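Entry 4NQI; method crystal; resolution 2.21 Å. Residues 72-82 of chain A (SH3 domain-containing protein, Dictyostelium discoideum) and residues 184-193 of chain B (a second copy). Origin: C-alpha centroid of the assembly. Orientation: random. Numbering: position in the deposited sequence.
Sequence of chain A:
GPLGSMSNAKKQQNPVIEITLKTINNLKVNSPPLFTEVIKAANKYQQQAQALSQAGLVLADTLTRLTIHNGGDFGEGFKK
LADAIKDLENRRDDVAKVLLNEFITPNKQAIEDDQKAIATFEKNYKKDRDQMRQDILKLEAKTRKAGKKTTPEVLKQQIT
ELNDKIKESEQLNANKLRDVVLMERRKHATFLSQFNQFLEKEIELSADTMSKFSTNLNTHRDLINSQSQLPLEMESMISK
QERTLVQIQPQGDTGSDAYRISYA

Chain A, residues 72-82: GDFGEGFKKLA
Chain B (184-193) ERRKHATFLS

What fixes the two chains together by charge? A:Asp73 and B:Arg185 form a salt bridge, the one polar link between the stretches. B:Arg185 NH2 donates to A:Asp73 OD2 at 3.1 Å and B:Arg185 NH1 to A:Asp73 OD1 at 3.2 Å, so carboxylate and guanidinium meet in a paired, two-pronged fashion; a weak bond from B:Arg185 NH1 to A:Asp73 OD2 measures 3.4 Å. Both CB atoms point sideways, and the side chains bend inward to meet: A:Asp73 with chi1 p (40°) and chi2 -8°, B:Arg185 with m, t, p and chi4 86°. A:Asp73 OD1 also accepts a weak bond from A:Phe74 N at 3.2 Å.

How do the backbones run? Both stretches are helical, with phi/psi near -65/-40 from A:Asp73 onward and throughout chain B. Their N-to-C directions differ by 24°, nearly parallel, and the axes approach to 10.7 Å. The register sets A:Phe74 CA 7.0 Å from B:His188 CA and, one turn on, A:Phe78 CA 8.7 Å from B:Leu192 CA. A:Gly72 has phi/psi of 66/-152, a positive phi that suits glycine.

What fills the space beside the salt bridge? A:Phe74 (chi1 -84°, chi2 -74°) points toward chain B and is a knob among B:Arg185, B:His188, B:Ala189 and B:Leu192. B:His188 CB lies over one face of its ring, 3.6 Å from the centroid in a CH-pi contact, while B:Leu192 CD1 meets the ring edge, 3.8 Å from A:Phe74 CD1. The small B:Ala189 leaves room for the ring, its CB 4.0 Å from A:Phe74 CZ. The flat guanidinium does double duty: A:Asp73 OD2 approaches its edge, and A:Phe74 CE2 covers one face, 3.7 Å from B:Arg185 CZ.

How does the packing continue along the helices? A:Phe78 (chi1 m, chi2 -31°) starts sideways, but its ring reaches chain B, turning an edge to the face of B:His188 (chi1 m, chi2 158°) with planes at 86° and A:Phe78 CZ 3.9 Å from B:His188 CG. A:Phe78 CE1 also lies 3.6 Å from B:Phe191 CD2 (B:Phe191 chi1 t, chi2 82°) and 3.9 Å from B:Leu192 CD2. B:Leu192 (m, t) thus touches both phenylalanines, and its CD2 meets A:Leu81 CD2 (A:Leu81 t, p) at 4.4 Å. These apolar and aromatic groups are buried, as suits their chemistry; the stretches together cover 483 Å².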

# COMPACT_ATOMS: atom_id res chain seq x y z
N GLY A 72 -2.75 -3.10 -30.33
CA GLY A 72 -2.04 -4.36 -30.45
C GLY A 72 -1.86 -4.97 -29.08
O GLY A 72 -2.66 -4.71 -28.17
N ASP A 73 -0.80 -5.76 -28.91
CA ASP A 73 -0.56 -6.43 -27.64
C ASP A 73 -0.17 -5.47 -26.50
O ASP A 73 -0.69 -5.59 -25.38
CB ASP A 73 0.46 -7.55 -27.81
CG ASP A 73 1.60 -7.17 -28.74
OD1 ASP A 73 1.54 -6.10 -29.37
OD2 ASP A 73 2.57 -7.96 -28.85
N PHE A 74 0.72 -4.52 -26.77
CA PHE A 74 1.15 -3.55 -25.77
C PHE A 74 -0.01 -2.70 -25.24
O PHE A 74 -0.11 -2.46 -24.03
CB PHE A 74 2.26 -2.65 -26.32
CG PHE A 74 3.64 -3.24 -26.23
CD1 PHE A 74 4.30 -3.31 -25.01
CD2 PHE A 74 4.28 -3.71 -27.36
CE1 PHE A 74 5.57 -3.84 -24.92
CE2 PHE A 74 5.56 -4.24 -27.28
CZ PHE A 74 6.20 -4.31 -26.06
N GLY A 75 -0.87 -2.24 -26.14
CA GLY A 75 -2.02 -1.44 -25.76
C GLY A 75 -2.93 -2.18 -24.79
O GLY A 75 -3.43 -1.61 -23.82
N GLU A 76 -3.15 -3.47 -25.07
CA GLU A 76 -3.97 -4.31 -24.21
C GLU A 76 -3.24 -4.58 -22.89
O GLU A 76 -3.87 -4.79 -21.85
CB GLU A 76 -4.31 -5.62 -24.93
CG GLU A 76 -5.58 -6.30 -24.43
CD GLU A 76 -6.00 -7.47 -25.31
OE1 GLU A 76 -5.38 -7.67 -26.37
OE2 GLU A 76 -6.95 -8.19 -24.93
N GLY A 77 -1.91 -4.58 -22.95
CA GLY A 77 -1.10 -4.71 -21.75
C GLY A 77 -1.26 -3.50 -20.85
O GLY A 77 -1.40 -3.64 -19.63
N PHE A 78 -1.24 -2.32 -21.45
CA PHE A 78 -1.45 -1.07 -20.73
C PHE A 78 -2.83 -1.04 -20.06
O PHE A 78 -2.96 -0.59 -18.93
CB PHE A 78 -1.34 0.12 -21.69
CG PHE A 78 0.05 0.32 -22.25
CD1 PHE A 78 1.17 -0.02 -21.50
CD2 PHE A 78 0.23 0.87 -23.51
CE1 PHE A 78 2.44 0.17 -22.01
CE2 PHE A 78 1.50 1.06 -24.02
CZ PHE A 78 2.61 0.72 -23.27
N LYS A 79 -3.84 -1.52 -20.78
CA LYS A 79 -5.21 -1.53 -20.27
C LYS A 79 -5.36 -2.42 -19.04
O LYS A 79 -5.98 -2.03 -18.05
CB LYS A 79 -6.18 -1.98 -21.36
CG LYS A 79 -7.64 -1.78 -21.00
N LYS A 80 -4.78 -3.62 -19.11
CA LYS A 80 -4.84 -4.56 -17.99
C LYS A 80 -4.03 -4.08 -16.79
O LYS A 80 -4.33 -4.46 -15.65
CB LYS A 80 -4.35 -5.95 -18.43
CG LYS A 80 -5.24 -6.61 -19.48
CD LYS A 80 -4.74 -8.02 -19.80
CE LYS A 80 -5.64 -8.69 -20.84
NZ LYS A 80 -5.21 -10.08 -21.13
N LEU A 81 -3.01 -3.27 -17.05
CA LEU A 81 -2.23 -2.68 -15.97
C LEU A 81 -3.04 -1.59 -15.28
O LEU A 81 -3.10 -1.54 -14.05
CB LEU A 81 -0.92 -2.10 -16.51
CG LEU A 81 -0.03 -1.40 -15.48
CD1 LEU A 81 0.40 -2.37 -14.39
CD2 LEU A 81 1.18 -0.76 -16.14
N ALA A 82 -3.66 -0.73 -16.08
CA ALA A 82 -4.51 0.33 -15.57
C ALA A 82 -5.70 -0.23 -14.78
O ALA A 82 -6.06 0.30 -13.73
CB ALA A 82 -5.01 1.20 -16.71
N GLU B 184 9.01 1.39 -31.80
CA GLU B 184 7.86 1.61 -30.94
C GLU B 184 7.72 0.50 -29.90
O GLU B 184 7.41 0.76 -28.74
CB GLU B 184 6.58 1.71 -31.77
CG GLU B 184 5.36 2.22 -31.01
CD GLU B 184 4.16 2.42 -31.92
OE1 GLU B 184 3.66 1.42 -32.47
OE2 GLU B 184 3.72 3.58 -32.08
N ARG B 185 7.95 -0.74 -30.33
CA ARG B 185 7.88 -1.89 -29.42
C ARG B 185 8.99 -1.84 -28.38
O ARG B 185 8.79 -2.25 -27.23
CB ARG B 185 7.95 -3.21 -30.20
CG ARG B 185 6.80 -3.45 -31.17
CD ARG B 185 6.86 -4.85 -31.78
NE ARG B 185 6.72 -5.90 -30.77
CZ ARG B 185 5.55 -6.36 -30.33
NH1 ARG B 185 4.42 -5.87 -30.81
NH2 ARG B 185 5.51 -7.31 -29.40
N ARG B 186 10.15 -1.34 -28.78
CA ARG B 186 11.28 -1.22 -27.86
C ARG B 186 11.06 -0.09 -26.85
O ARG B 186 11.54 -0.17 -25.72
CB ARG B 186 12.59 -1.02 -28.62
CG ARG B 186 13.08 -2.27 -29.34
N LYS B 187 10.34 0.95 -27.26
CA LYS B 187 9.96 2.02 -26.35
C LYS B 187 8.98 1.52 -25.29
O LYS B 187 9.12 1.80 -24.10
CB LYS B 187 9.34 3.21 -27.10
CG LYS B 187 8.85 4.32 -26.16
CD LYS B 187 8.15 5.45 -26.90
CE LYS B 187 7.72 6.55 -25.92
NZ LYS B 187 8.87 7.09 -25.15
N HIS B 188 7.97 0.77 -25.74
CA HIS B 188 6.94 0.26 -24.85
C HIS B 188 7.47 -0.80 -23.89
O HIS B 188 7.09 -0.83 -22.72
CB HIS B 188 5.77 -0.30 -25.67
CG HIS B 188 4.99 0.74 -26.41
ND1 HIS B 188 4.22 0.43 -27.51
CD2 HIS B 188 4.86 2.07 -26.21
CE1 HIS B 188 3.65 1.54 -27.96
NE2 HIS B 188 4.02 2.54 -27.19
N ALA B 189 8.35 -1.67 -24.39
CA ALA B 189 8.95 -2.71 -23.56
C ALA B 189 9.82 -2.13 -22.44
O ALA B 189 9.81 -2.62 -21.32
CB ALA B 189 9.76 -3.67 -24.42
N THR B 190 10.57 -1.08 -22.77
CA THR B 190 11.39 -0.38 -21.78
C THR B 190 10.50 0.27 -20.72
O THR B 190 10.84 0.29 -19.54
CB THR B 190 12.27 0.69 -22.45
OG1 THR B 190 13.26 0.06 -23.28
CG2 THR B 190 12.98 1.54 -21.41
N PHE B 191 9.36 0.81 -21.15
CA PHE B 191 8.39 1.42 -20.25
C PHE B 191 7.90 0.40 -19.22
O PHE B 191 7.91 0.67 -18.02
CB PHE B 191 7.21 1.98 -21.04
CG PHE B 191 6.07 2.48 -20.19
CD1 PHE B 191 6.12 3.74 -19.61
CD2 PHE B 191 4.95 1.69 -19.97
CE1 PHE B 191 5.08 4.20 -18.82
CE2 PHE B 191 3.90 2.15 -19.19
CZ PHE B 191 3.97 3.40 -18.61
N LEU B 192 7.46 -0.76 -19.71
CA LEU B 192 6.98 -1.83 -18.83
C LEU B 192 8.10 -2.40 -17.97
O LEU B 192 7.91 -2.65 -16.78
CB LEU B 192 6.33 -2.94 -19.66
CG LEU B 192 4.99 -2.60 -20.33
CD1 LEU B 192 4.50 -3.76 -21.20
CD2 LEU B 192 3.95 -2.25 -19.28
N SER B 193 9.28 -2.58 -18.57
CA SER B 193 10.44 -3.12 -17.86
C SER B 193 10.83 -2.26 -16.67
O SER B 193 11.26 -2.76 -15.63
CB SER B 193 11.62 -3.26 -18.82
OG SER B 193 12.73 -3.87 -18.19